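Local coordinates for protein sialidase B (Streptococcus pneumoniae serotype 4, PDB 4XHX) that cleaves terminal sialic acid residues from oligosaccharides, glycoproteins and glycolipids, acting as an exo-alpha-sialidase of glycosyl hydrolase family 33, at residues M258-Y263 and G283-I288; R515-T520 and V555-Y560; S579-G584 and K632-S637. The protein carries 1 engineered substitution. All coordinates share one frame; numbering follows the deposited sequence.

Interaction 1. Residues M258-Y263 and G283-I288; sequences MKFNDY and GSASFI. With JKK (2-[(3-chlorobenzyl)amino]ethanesulfonic acid), chain B.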
loop_
_atom_site.group_PDB
_atom_site.type_symbol
_atom_site.label_atom_id
_atom_site.label_comp_id
_atom_site.label_asym_id
_atom_site.label_seq_id
_atom_site.Cartn_x
_atom_site.Cartn_y
_atom_site.Cartn_z
ATOM N N MET A 258 0.312 1.748 16.160
ATOM C CA MET A 258 -0.151 0.475 16.719
ATOM C C MET A 258 0.796 -0.655 16.346
ATOM O O MET A 258 1.076 -0.874 15.169
ATOM C CB MET A 258 -1.549 0.135 16.224
ATOM C CG MET A 258 -2.620 1.081 16.748
ATOM S SD MET A 258 -4.265 0.437 16.459
ATOM C CE MET A 258 -5.282 1.781 17.072
ATOM N N LYS A 259 1.304 -1.369 17.340
ATOM C CA LYS A 259 2.253 -2.439 17.042
ATOM C C LYS A 259 2.175 -3.604 18.024
ATOM O O LYS A 259 1.835 -3.434 19.187
ATOM C CB LYS A 259 3.693 -1.908 16.944
ATOM C CG LYS A 259 4.394 -1.705 18.276
ATOM C CD LYS A 259 5.789 -1.113 18.080
ATOM C CE LYS A 259 6.913 -2.089 18.407
ATOM N NZ LYS A 259 6.813 -3.428 17.730
ATOM N N PHE A 260 2.492 -4.788 17.522
ATOM C CA PHE A 260 2.582 -5.974 18.340
ATOM C C PHE A 260 4.042 -6.426 18.302
ATOM O O PHE A 260 4.788 -6.040 17.406
ATOM C CB PHE A 260 1.648 -7.055 17.784
ATOM C CG PHE A 260 0.200 -6.892 18.188
ATOM C CD1 PHE A 260 -0.147 -6.649 19.515
ATOM C CD2 PHE A 260 -0.813 -7.013 17.247
ATOM C CE1 PHE A 260 -1.488 -6.527 19.900
ATOM C CE2 PHE A 260 -2.159 -6.905 17.627
ATOM C CZ PHE A 260 -2.494 -6.651 18.950
ATOM N N ASN A 261 4.451 -7.232 19.275
ATOM C CA ASN A 261 5.848 -7.635 19.375
ATOM C C ASN A 261 6.053 -9.144 19.384
ATOM O O ASN A 261 7.160 -9.605 19.634
ATOM C CB ASN A 261 6.468 -7.063 20.647
ATOM C CG ASN A 261 6.124 -5.607 20.858
ATOM O OD1 ASN A 261 6.625 -4.737 20.151
ATOM N ND2 ASN A 261 5.282 -5.334 21.849
ATOM N N ASP A 262 4.987 -9.906 19.148
ATOM C CA ASP A 262 5.074 -11.363 19.185
ATOM C C ASP A 262 5.984 -11.929 18.083
ATOM O O ASP A 262 6.598 -12.980 18.258
ATOM C CB ASP A 262 3.682 -12.005 19.152
ATOM C CG ASP A 262 2.778 -11.432 18.046
ATOM O OD1 ASP A 262 2.848 -10.222 17.760
ATOM O OD2 ASP A 262 1.971 -12.204 17.477
ATOM N N TYR A 263 6.059 -11.224 16.956
ATOM C CA TYR A 263 7.025 -11.519 15.903
ATOM C C TYR A 263 7.942 -10.308 15.723
ATOM O O TYR A 263 7.503 -9.167 15.878
ATOM C CB TYR A 263 6.316 -11.837 14.575
ATOM C CG TYR A 263 5.853 -13.277 14.439
ATOM C CD1 TYR A 263 5.015 -13.852 15.392
ATOM C CD2 TYR A 263 6.254 -14.060 13.361
ATOM C CE1 TYR A 263 4.590 -15.165 15.275
ATOM C CE2 TYR A 263 5.839 -15.390 13.233
ATOM C CZ TYR A 263 5.001 -15.926 14.192
ATOM O OH TYR A 263 4.580 -17.223 14.089
ATOM N N GLY A 283 1.289 -17.174 12.365
ATOM C CA GLY A 283 1.156 -17.160 13.815
ATOM C C GLY A 283 1.309 -15.802 14.502
ATOM O O GLY A 283 1.470 -15.740 15.720
ATOM N N SER A 284 1.254 -14.718 13.730
ATOM C CA SER A 284 1.417 -13.369 14.270
ATOM C C SER A 284 0.082 -12.630 14.433
ATOM O O SER A 284 -0.836 -12.767 13.619
ATOM C CB SER A 284 2.349 -12.545 13.361
ATOM O OG SER A 284 2.550 -11.227 13.860
ATOM N N ALA A 285 -0.019 -11.834 15.489
ATOM C CA ALA A 285 -1.116 -10.882 15.611
ATOM C C ALA A 285 -0.822 -9.723 14.647
ATOM O O ALA A 285 0.335 -9.524 14.250
ATOM C CB ALA A 285 -1.220 -10.395 17.052
ATOM N N SER A 286 -1.848 -8.987 14.221
ATOM C CA SER A 286 -1.610 -7.855 13.317
ATOM C C SER A 286 -2.683 -6.794 13.411
ATOM O O SER A 286 -3.770 -7.038 13.930
ATOM C CB SER A 286 -1.524 -8.312 11.852
ATOM O OG SER A 286 -2.722 -8.961 11.485
ATOM N N PHE A 287 -2.366 -5.619 12.876
ATOM C CA PHE A 287 -3.356 -4.565 12.642
ATOM C C PHE A 287 -3.532 -4.423 11.134
ATOM O O PHE A 287 -2.687 -4.865 10.361
ATOM C CB PHE A 287 -2.884 -3.235 13.233
ATOM C CG PHE A 287 -2.574 -3.304 14.692
ATOM C CD1 PHE A 287 -1.310 -3.683 15.125
ATOM C CD2 PHE A 287 -3.548 -3.006 15.633
ATOM C CE1 PHE A 287 -1.018 -3.751 16.463
ATOM C CE2 PHE A 287 -3.267 -3.071 16.980
ATOM C CZ PHE A 287 -1.997 -3.445 17.396
ATOM N N ILE A 288 -4.631 -3.818 10.707
ATOM C CA ILE A 288 -4.867 -3.640 9.282
ATOM C C ILE A 288 -5.952 -2.601 9.100
ATOM O O ILE A 288 -6.874 -2.525 9.907
ATOM C CB ILE A 288 -5.239 -4.997 8.603
ATOM C CG1 ILE A 288 -5.561 -4.823 7.119
ATOM C CG2 ILE A 288 -6.382 -5.676 9.333
ATOM C CD1 ILE A 288 -5.702 -6.168 6.363
HETATM C CAE JKK B . -9.665 -6.258 7.318
HETATM C CAF JKK B . -8.986 -7.507 7.513
HETATM C CAG JKK B . -10.057 -5.885 6.015
HETATM C CAH JKK B . -9.103 -7.989 5.133
HETATM C CAI JKK B . -9.333 -5.776 1.337
HETATM C CAJ JKK B . -8.135 -5.448 0.477
HETATM C CAK JKK B . -10.185 -6.355 3.515
HETATM C CAM JKK B . -8.709 -8.357 6.432
HETATM C CAN JKK B . -9.792 -6.745 4.931
HETATM N NAL JKK B . -9.033 -5.964 2.729
HETATM O OAA JKK B . -9.484 -5.370 -1.892
HETATM O OAB JKK B . -8.172 -7.365 -1.361
HETATM O OAC JKK B . -7.042 -5.352 -1.991
HETATM S SAO JKK B . -8.198 -5.900 -1.282
HETATM CL CL JKK B . -7.885 -9.873 6.683
HETATM O O HOH W 1 3.923 -9.548 15.584
HETATM O O HOH W 2 1.584 -14.752 18.210
#

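Interaction 2. Residues R515-T520 and V555-Y560; sequences RTFFRT and VSAIKY. With JKK (2-[(3-chlorobenzyl)amino]ethanesulfonic acid), chain B.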
loop_
_atom_site.group_PDB
_atom_site.type_symbol
_atom_site.label_atom_id
_atom_site.label_comp_id
_atom_site.label_asym_id
_atom_site.label_seq_id
_atom_site.Cartn_x
_atom_site.Cartn_y
_atom_site.Cartn_z
ATOM N N ARG A 515 -22.104 13.426 2.400
ATOM C CA ARG A 515 -22.182 12.428 1.339
ATOM C C ARG A 515 -21.063 11.419 1.516
ATOM O O ARG A 515 -19.905 11.782 1.745
ATOM C CB ARG A 515 -22.172 13.018 -0.071
ATOM C CG ARG A 515 -22.235 11.903 -1.149
ATOM C CD ARG A 515 -22.938 12.369 -2.410
ATOM N NE ARG A 515 -24.294 12.837 -2.107
ATOM C CZ ARG A 515 -24.942 13.743 -2.829
ATOM N NH1 ARG A 515 -24.357 14.268 -3.899
ATOM N NH2 ARG A 515 -26.162 14.135 -2.477
ATOM N N THR A 516 -21.444 10.152 1.427
ATOM C CA THR A 516 -20.533 9.039 1.590
ATOM C C THR A 516 -20.394 8.336 0.247
ATOM O O THR A 516 -21.400 7.954 -0.350
ATOM C CB THR A 516 -21.117 8.024 2.584
ATOM O OG1 THR A 516 -21.295 8.650 3.862
ATOM C CG2 THR A 516 -20.199 6.826 2.719
ATOM N N PHE A 517 -19.159 8.157 -0.221
ATOM C CA PHE A 517 -18.900 7.394 -1.445
ATOM C C PHE A 517 -18.333 6.038 -1.068
ATOM O O PHE A 517 -17.487 5.942 -0.177
ATOM C CB PHE A 517 -17.946 8.146 -2.382
ATOM C CG PHE A 517 -18.434 9.518 -2.763
ATOM C CD1 PHE A 517 -19.317 9.686 -3.825
ATOM C CD2 PHE A 517 -18.034 10.636 -2.041
ATOM C CE1 PHE A 517 -19.793 10.954 -4.159
ATOM C CE2 PHE A 517 -18.499 11.909 -2.373
ATOM C CZ PHE A 517 -19.371 12.072 -3.433
ATOM N N PHE A 518 -18.806 4.977 -1.718
ATOM C CA PHE A 518 -18.321 3.657 -1.333
ATOM C C PHE A 518 -18.164 2.632 -2.442
ATOM O O PHE A 518 -18.853 2.673 -3.471
ATOM C CB PHE A 518 -19.086 3.073 -0.122
ATOM C CG PHE A 518 -20.558 2.811 -0.355
ATOM C CD1 PHE A 518 -21.499 3.822 -0.173
ATOM C CD2 PHE A 518 -21.007 1.535 -0.680
ATOM C CE1 PHE A 518 -22.858 3.579 -0.359
ATOM C CE2 PHE A 518 -22.370 1.275 -0.864
ATOM C CZ PHE A 518 -23.298 2.292 -0.701
ATOM N N ARG A 519 -17.228 1.724 -2.183
ATOM C CA ARG A 519 -16.926 0.564 -3.010
ATOM C C ARG A 519 -18.077 -0.423 -2.981
ATOM O O ARG A 519 -18.680 -0.646 -1.932
ATOM C CB ARG A 519 -15.672 -0.111 -2.444
ATOM C CG ARG A 519 -15.206 -1.364 -3.175
ATOM C CD ARG A 519 -13.964 -1.900 -2.488
ATOM N NE ARG A 519 -13.617 -3.252 -2.909
ATOM C CZ ARG A 519 -12.457 -3.832 -2.604
ATOM N NH1 ARG A 519 -11.556 -3.175 -1.875
ATOM N NH2 ARG A 519 -12.204 -5.061 -3.024
ATOM N N THR A 520 -18.385 -1.013 -4.129
ATOM C CA THR A 520 -19.459 -2.003 -4.208
ATOM C C THR A 520 -19.006 -3.234 -4.991
ATOM O O THR A 520 -17.818 -3.418 -5.252
ATOM C CB THR A 520 -20.689 -1.437 -4.939
ATOM O OG1 THR A 520 -20.390 -1.288 -6.333
ATOM C CG2 THR A 520 -21.118 -0.080 -4.346
ATOM N N VAL A 555 -12.204 4.009 -2.563
ATOM C CA VAL A 555 -12.245 5.347 -3.136
ATOM C C VAL A 555 -12.016 6.381 -2.016
ATOM O O VAL A 555 -12.631 6.299 -0.952
ATOM C CB VAL A 555 -13.602 5.616 -3.859
ATOM C CG1 VAL A 555 -14.779 5.387 -2.928
ATOM C CG2 VAL A 555 -13.652 7.010 -4.401
ATOM N N SER A 556 -11.103 7.319 -2.233
ATOM C CA SER A 556 -10.946 8.419 -1.287
ATOM C C SER A 556 -11.639 9.661 -1.823
ATOM O O SER A 556 -11.883 9.779 -3.021
ATOM C CB SER A 556 -9.472 8.669 -0.926
ATOM O OG SER A 556 -8.632 8.681 -2.063
ATOM N N ALA A 557 -11.999 10.571 -0.924
ATOM C CA ALA A 557 -12.850 11.699 -1.297
ATOM C C ALA A 557 -12.715 12.884 -0.346
ATOM O O ALA A 557 -12.704 12.715 0.876
ATOM C CB ALA A 557 -14.310 11.259 -1.384
ATOM N N ILE A 558 -12.596 14.080 -0.916
ATOM C CA ILE A 558 -12.565 15.291 -0.104
ATOM C C ILE A 558 -13.492 16.362 -0.653
ATOM O O ILE A 558 -13.824 16.366 -1.838
ATOM C CB ILE A 558 -11.165 15.894 -0.043
ATOM C CG1 ILE A 558 -10.651 16.129 -1.466
ATOM C CG2 ILE A 558 -10.239 14.994 0.776
ATOM C CD1 ILE A 558 -9.430 17.005 -1.556
ATOM N N LYS A 559 -13.898 17.263 0.233
ATOM C CA LYS A 559 -14.589 18.473 -0.149
ATOM C C LYS A 559 -13.552 19.596 -0.174
ATOM O O LYS A 559 -12.988 19.942 0.860
ATOM C CB LYS A 559 -15.693 18.769 0.867
ATOM C CG LYS A 559 -16.240 20.193 0.833
ATOM C CD LYS A 559 -17.065 20.439 -0.409
ATOM C CE LYS A 559 -17.989 21.640 -0.213
ATOM N NZ LYS A 559 -17.232 22.864 0.181
ATOM N N TYR A 560 -13.289 20.147 -1.356
ATOM C CA TYR A 560 -12.252 21.177 -1.521
ATOM C C TYR A 560 -12.679 22.514 -0.889
ATOM O O TYR A 560 -13.867 22.871 -0.913
ATOM C CB TYR A 560 -11.967 21.373 -3.006
ATOM C CG TYR A 560 -10.699 22.134 -3.329
ATOM C CD1 TYR A 560 -9.459 21.652 -2.941
ATOM C CD2 TYR A 560 -10.742 23.316 -4.060
ATOM C CE1 TYR A 560 -8.299 22.338 -3.243
ATOM C CE2 TYR A 560 -9.578 24.012 -4.364
ATOM C CZ TYR A 560 -8.360 23.511 -3.952
ATOM O OH TYR A 560 -7.195 24.186 -4.249
HETATM C CAE JKK B . -9.665 -6.258 7.318
HETATM C CAF JKK B . -8.986 -7.507 7.513
HETATM C CAG JKK B . -10.057 -5.885 6.015
HETATM C CAH JKK B . -9.103 -7.989 5.133
HETATM C CAI JKK B . -9.333 -5.776 1.337
HETATM C CAJ JKK B . -8.135 -5.448 0.477
HETATM C CAK JKK B . -10.185 -6.355 3.515
HETATM C CAM JKK B . -8.709 -8.357 6.432
HETATM C CAN JKK B . -9.792 -6.745 4.931
HETATM N NAL JKK B . -9.033 -5.964 2.729
HETATM O OAA JKK B . -9.484 -5.370 -1.892
HETATM O OAB JKK B . -8.172 -7.365 -1.361
HETATM O OAC JKK B . -7.042 -5.352 -1.991
HETATM S SAO JKK B . -8.198 -5.900 -1.282
HETATM CL CL JKK B . -7.885 -9.873 6.683
#

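Interaction 3. Residues S579-G584 and K632-S637; sequences SGRKGG and KYDSWS. With JKK (2-[(3-chlorobenzyl)amino]ethanesulfonic acid), chain B.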
loop_
_atom_site.group_PDB
_atom_site.type_symbol
_atom_site.label_atom_id
_atom_site.label_comp_id
_atom_site.label_asym_id
_atom_site.label_seq_id
_atom_site.Cartn_x
_atom_site.Cartn_y
_atom_site.Cartn_z
ATOM N N SER A 579 -11.393 -3.362 -15.760
ATOM C CA SER A 579 -10.516 -4.512 -15.979
ATOM C C SER A 579 -9.602 -4.822 -14.795
ATOM O O SER A 579 -9.478 -5.973 -14.380
ATOM C CB SER A 579 -9.673 -4.304 -17.241
ATOM O OG SER A 579 -8.720 -5.341 -17.381
ATOM N N GLY A 580 -8.949 -3.797 -14.257
ATOM C CA GLY A 580 -8.053 -4.013 -13.139
ATOM C C GLY A 580 -7.862 -2.737 -12.339
ATOM O O GLY A 580 -8.584 -1.756 -12.545
ATOM N N ARG A 581 -6.897 -2.747 -11.424
ATOM C CA ARG A 581 -6.617 -1.556 -10.622
ATOM C C ARG A 581 -5.554 -0.737 -11.336
ATOM O O ARG A 581 -4.345 -0.891 -11.107
ATOM C CB ARG A 581 -6.209 -1.939 -9.196
ATOM C CG ARG A 581 -7.322 -2.677 -8.455
ATOM C CD ARG A 581 -7.021 -2.874 -6.974
ATOM N NE ARG A 581 -8.238 -3.205 -6.217
ATOM C CZ ARG A 581 -8.241 -3.773 -5.018
ATOM N NH1 ARG A 581 -7.093 -4.096 -4.425
ATOM N NH2 ARG A 581 -9.395 -4.045 -4.419
ATOM N N LYS A 582 -6.022 0.120 -12.232
ATOM C CA LYS A 582 -5.145 0.894 -13.098
ATOM C C LYS A 582 -5.969 2.060 -13.596
ATOM O O LYS A 582 -7.178 2.125 -13.344
ATOM C CB LYS A 582 -4.653 0.036 -14.285
ATOM C CG LYS A 582 -5.788 -0.610 -15.105
ATOM C CD LYS A 582 -5.269 -1.701 -16.064
ATOM C CE LYS A 582 -6.414 -2.343 -16.839
ATOM N NZ LYS A 582 -5.993 -3.485 -17.723
ATOM N N GLY A 583 -5.334 2.980 -14.305
ATOM C CA GLY A 583 -6.058 4.124 -14.828
ATOM C C GLY A 583 -6.482 5.050 -13.706
ATOM O O GLY A 583 -7.643 5.464 -13.634
ATOM N N GLY A 584 -5.538 5.365 -12.821
ATOM C CA GLY A 584 -5.814 6.235 -11.697
ATOM C C GLY A 584 -6.346 7.591 -12.107
ATOM O O GLY A 584 -5.830 8.216 -13.032
ATOM N N LYS A 632 0.724 2.672 -6.272
ATOM C CA LYS A 632 0.976 2.725 -7.707
ATOM C C LYS A 632 1.285 1.326 -8.249
ATOM O O LYS A 632 2.385 1.063 -8.724
ATOM C CB LYS A 632 2.109 3.699 -8.038
ATOM C CG LYS A 632 2.126 4.115 -9.504
ATOM C CD LYS A 632 3.458 4.744 -9.922
ATOM C CE LYS A 632 3.446 5.076 -11.401
ATOM N NZ LYS A 632 2.402 6.088 -11.717
ATOM N N TYR A 633 0.304 0.429 -8.140
ATOM C CA TYR A 633 0.404 -0.909 -8.691
ATOM C C TYR A 633 -0.958 -1.553 -8.544
ATOM O O TYR A 633 -1.822 -1.016 -7.858
ATOM C CB TYR A 633 1.486 -1.736 -7.972
ATOM C CG TYR A 633 1.061 -2.342 -6.651
ATOM C CD1 TYR A 633 0.815 -1.548 -5.531
ATOM C CD2 TYR A 633 0.927 -3.713 -6.520
ATOM C CE1 TYR A 633 0.429 -2.128 -4.312
ATOM C CE2 TYR A 633 0.550 -4.294 -5.324
ATOM C CZ TYR A 633 0.309 -3.511 -4.226
ATOM O OH TYR A 633 -0.063 -4.127 -3.056
ATOM N N ASP A 634 -1.165 -2.676 -9.213
ATOM C CA ASP A 634 -2.428 -3.400 -9.079
ATOM C C ASP A 634 -2.380 -4.310 -7.848
ATOM O O ASP A 634 -1.872 -5.440 -7.911
ATOM C CB ASP A 634 -2.741 -4.201 -10.357
ATOM C CG ASP A 634 -4.177 -4.752 -10.377
ATOM O OD1 ASP A 634 -4.691 -5.144 -9.310
ATOM O OD2 ASP A 634 -4.793 -4.782 -11.470
ATOM N N SER A 635 -2.921 -3.818 -6.735
ATOM C CA SER A 635 -2.877 -4.548 -5.464
ATOM C C SER A 635 -3.901 -5.691 -5.383
ATOM O O SER A 635 -4.140 -6.240 -4.303
ATOM C CB SER A 635 -3.070 -3.579 -4.289
ATOM O OG SER A 635 -4.379 -3.024 -4.290
ATOM N N TRP A 636 -4.524 -6.019 -6.513
ATOM C CA TRP A 636 -5.418 -7.180 -6.613
ATOM C C TRP A 636 -4.728 -8.282 -7.391
ATOM O O TRP A 636 -4.844 -9.460 -7.056
ATOM C CB TRP A 636 -6.726 -6.824 -7.325
ATOM C CG TRP A 636 -7.747 -7.945 -7.316
ATOM C CD1 TRP A 636 -7.946 -8.894 -8.299
ATOM C CD2 TRP A 636 -8.704 -8.236 -6.280
ATOM N NE1 TRP A 636 -8.966 -9.745 -7.927
ATOM C CE2 TRP A 636 -9.452 -9.362 -6.704
ATOM C CE3 TRP A 636 -9.009 -7.648 -5.044
ATOM C CZ2 TRP A 636 -10.477 -9.917 -5.929
ATOM C CZ3 TRP A 636 -10.039 -8.201 -4.272
ATOM C CH2 TRP A 636 -10.758 -9.322 -4.723
ATOM N N SER A 637 -4.011 -7.877 -8.437
ATOM C CA SER A 637 -3.326 -8.812 -9.320
ATOM C C SER A 637 -2.451 -9.785 -8.552
ATOM O O SER A 637 -1.637 -9.367 -7.729
ATOM C CB SER A 637 -2.457 -8.050 -10.326
ATOM O OG SER A 637 -1.659 -8.953 -11.079
HETATM C CAE JKK B . -9.665 -6.258 7.318
HETATM C CAF JKK B . -8.986 -7.507 7.513
HETATM C CAG JKK B . -10.057 -5.885 6.015
HETATM C CAH JKK B . -9.103 -7.989 5.133
HETATM C CAI JKK B . -9.333 -5.776 1.337
HETATM C CAJ JKK B . -8.135 -5.448 0.477
HETATM C CAK JKK B . -10.185 -6.355 3.515
HETATM C CAM JKK B . -8.709 -8.357 6.432
HETATM C CAN JKK B . -9.792 -6.745 4.931
HETATM N NAL JKK B . -9.033 -5.964 2.729
HETATM O OAA JKK B . -9.484 -5.370 -1.892
HETATM O OAB JKK B . -8.172 -7.365 -1.361
HETATM O OAC JKK B . -7.042 -5.352 -1.991
HETATM S SAO JKK B . -8.198 -5.900 -1.282
HETATM CL CL JKK B . -7.885 -9.873 6.683
#

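Interaction 1. Residues M258-Y263 and G283-I288
F260 and F287 lie one over the other as an offset stack, their planes only 17° apart and their centroids 4.4 Å from each other. The stack joins the connection that follows strand 255-256 to the start of strand 286-294, and so links two neighbouring sheets of the sialidase beta-propeller. End to end, the touching parts run nearly antiparallel. F260 meets its partner near the rim, while the opposite face of F287 receives M258: CB of M258 stands 3.6 Å from the F287 centroid, almost on the ring normal, a CH-pi contact. The F287 ring is therefore sandwiched between the two side chains, which would restrict its tilting. With M258 CG turned beside its own backbone N (chi1 -67°) and the chain extended beyond, SD passes obliquely by the same ring, 3.6 Å from F287 CD2, in a Met-aromatic contact. A285 adds its methyl, with CB 3.4 Å from F260 CD2.

Farther along, S284 CB makes a second CH-pi contact, over one face of the Y263 ring, off centre, 3.8 Å from the centroid; the Y263 hydroxyl is bonded beyond the two segments to E395. At D262 the contact turns polar. One water bridges D262 OD1, the backbone N of Y263 and S284 OG, and a second joins D262 OD2 to the carbonyl of G283, so both oxygens of this buried carboxylate are engaged. The direct bond across the segments runs from A285 N to the syn lone pair of D262 OD2, 2.8 Å long and almost straight at 173°.

Interaction 2. Residues R515-T520 and V555-Y560
V555 opens the second segment and meets F517 and its neighbours through a single branch: CG1 lies 3.9 Å from F517 O and 4.2 Å from F517 CB. Its first torsion (chi1 56°) places CG1 between the backbone N and the carbonyl carbon of V555, and from there the methyl also borders the backbone N of F518. The nearest pair of CA atoms, V555 and F518, is 6.6 Å apart. S556 turns its side chain from the other segment, its hydroxyl bonding to S616. At A557 the chain faces F517 again, and the methyl CB comes obliquely to the ring at CD2, 3.8 Å away. F517 CG stands beside its own backbone N (chi1 -57°), which turns the ring toward A557, and R515 CG lies over one face of it near the rim. I558 again points away, onto I571 of the adjacent strand 569-575.

No hydrogen bond crosses, and only 161 Å² is buried, as fits apolar packing between two separate sheets. From the end of the first strand R519 extends fully, CG to NE, to the bound ligand: NH1 and NH2 each donate to JKK OAA at 3.0 Å, a fork onto one sulfonate oxygen near the guanidinium plane, while E503 forms a salt bridge with NH1. The packing joins two successive blades of the six-bladed sialidase propeller, where R519 is assigned by similarity to substrate binding.

Interaction 3. Residues S579-G584 and K632-S637
R581 reaches across to S635 and W636 with a side chain extended from CG to NE. Its first torsion puts CG beside the backbone N (chi1 -62°), and the guanidinium ends at the sulfonate of the bound ligand. There NH1 meets JKK OAC at 2.7 Å and NH2 meets JKK OAA at 2.9 Å, both bonds almost straight at 176°, so two oxygens are gripped by two different nitrogens. NH1 also donates to S635 OG, 2.9 Å away but clearly bent and tilted from the guanidinium plane; that hydroxyl is further bonded to E631. W636 approaches differently. CG stands anti to its own N (chi1 -174°), and CE3 lies over one face of the R581 guanidinium, 3.7 Å from NH2, with the ring plane steeply turned rather than stacked.

R581 belongs to the arginine triad of sialidases, with R207 and R519, all three assigned to the substrate by similarity, and the sulfonate probably takes the place of the sialic acid carboxylate. R207 also adjoins S635.

D634 secures the base of R581. Its OD2 accepts the backbone N of R581 at 2.9 Å, met from well above the carboxylate plane, while CB of R581 passes 3.5 Å from OD1. That second oxygen is shared by two backbone donors of its own segment: W636 N comes nearly along the C-O axis, an Asx turn, and S637 N descends from above the plane.

All three contacts touch the bound ligand JKK, at different ends. Interaction 1 meets its chlorophenyl ring through I288, whose CG2 lies 3.7 Å from JKK CAF, whereas interactions 2 and 3 bind its sulfonate through R519 and R581. The latter two touch directly: R519 NH2 and R581 NH2 stand 3.3 Å apart, converging on the shared oxygen OAA, whose negative charge would be expected to ease the approach of the two cations. W636 CZ3 of interaction 3 packs 4.0 Å from R519 NH2. Interaction 1 stays about 11 Å from either at the nearest atoms, with the side chain of S286 about 8 Å from that of D232, the probable proton acceptor.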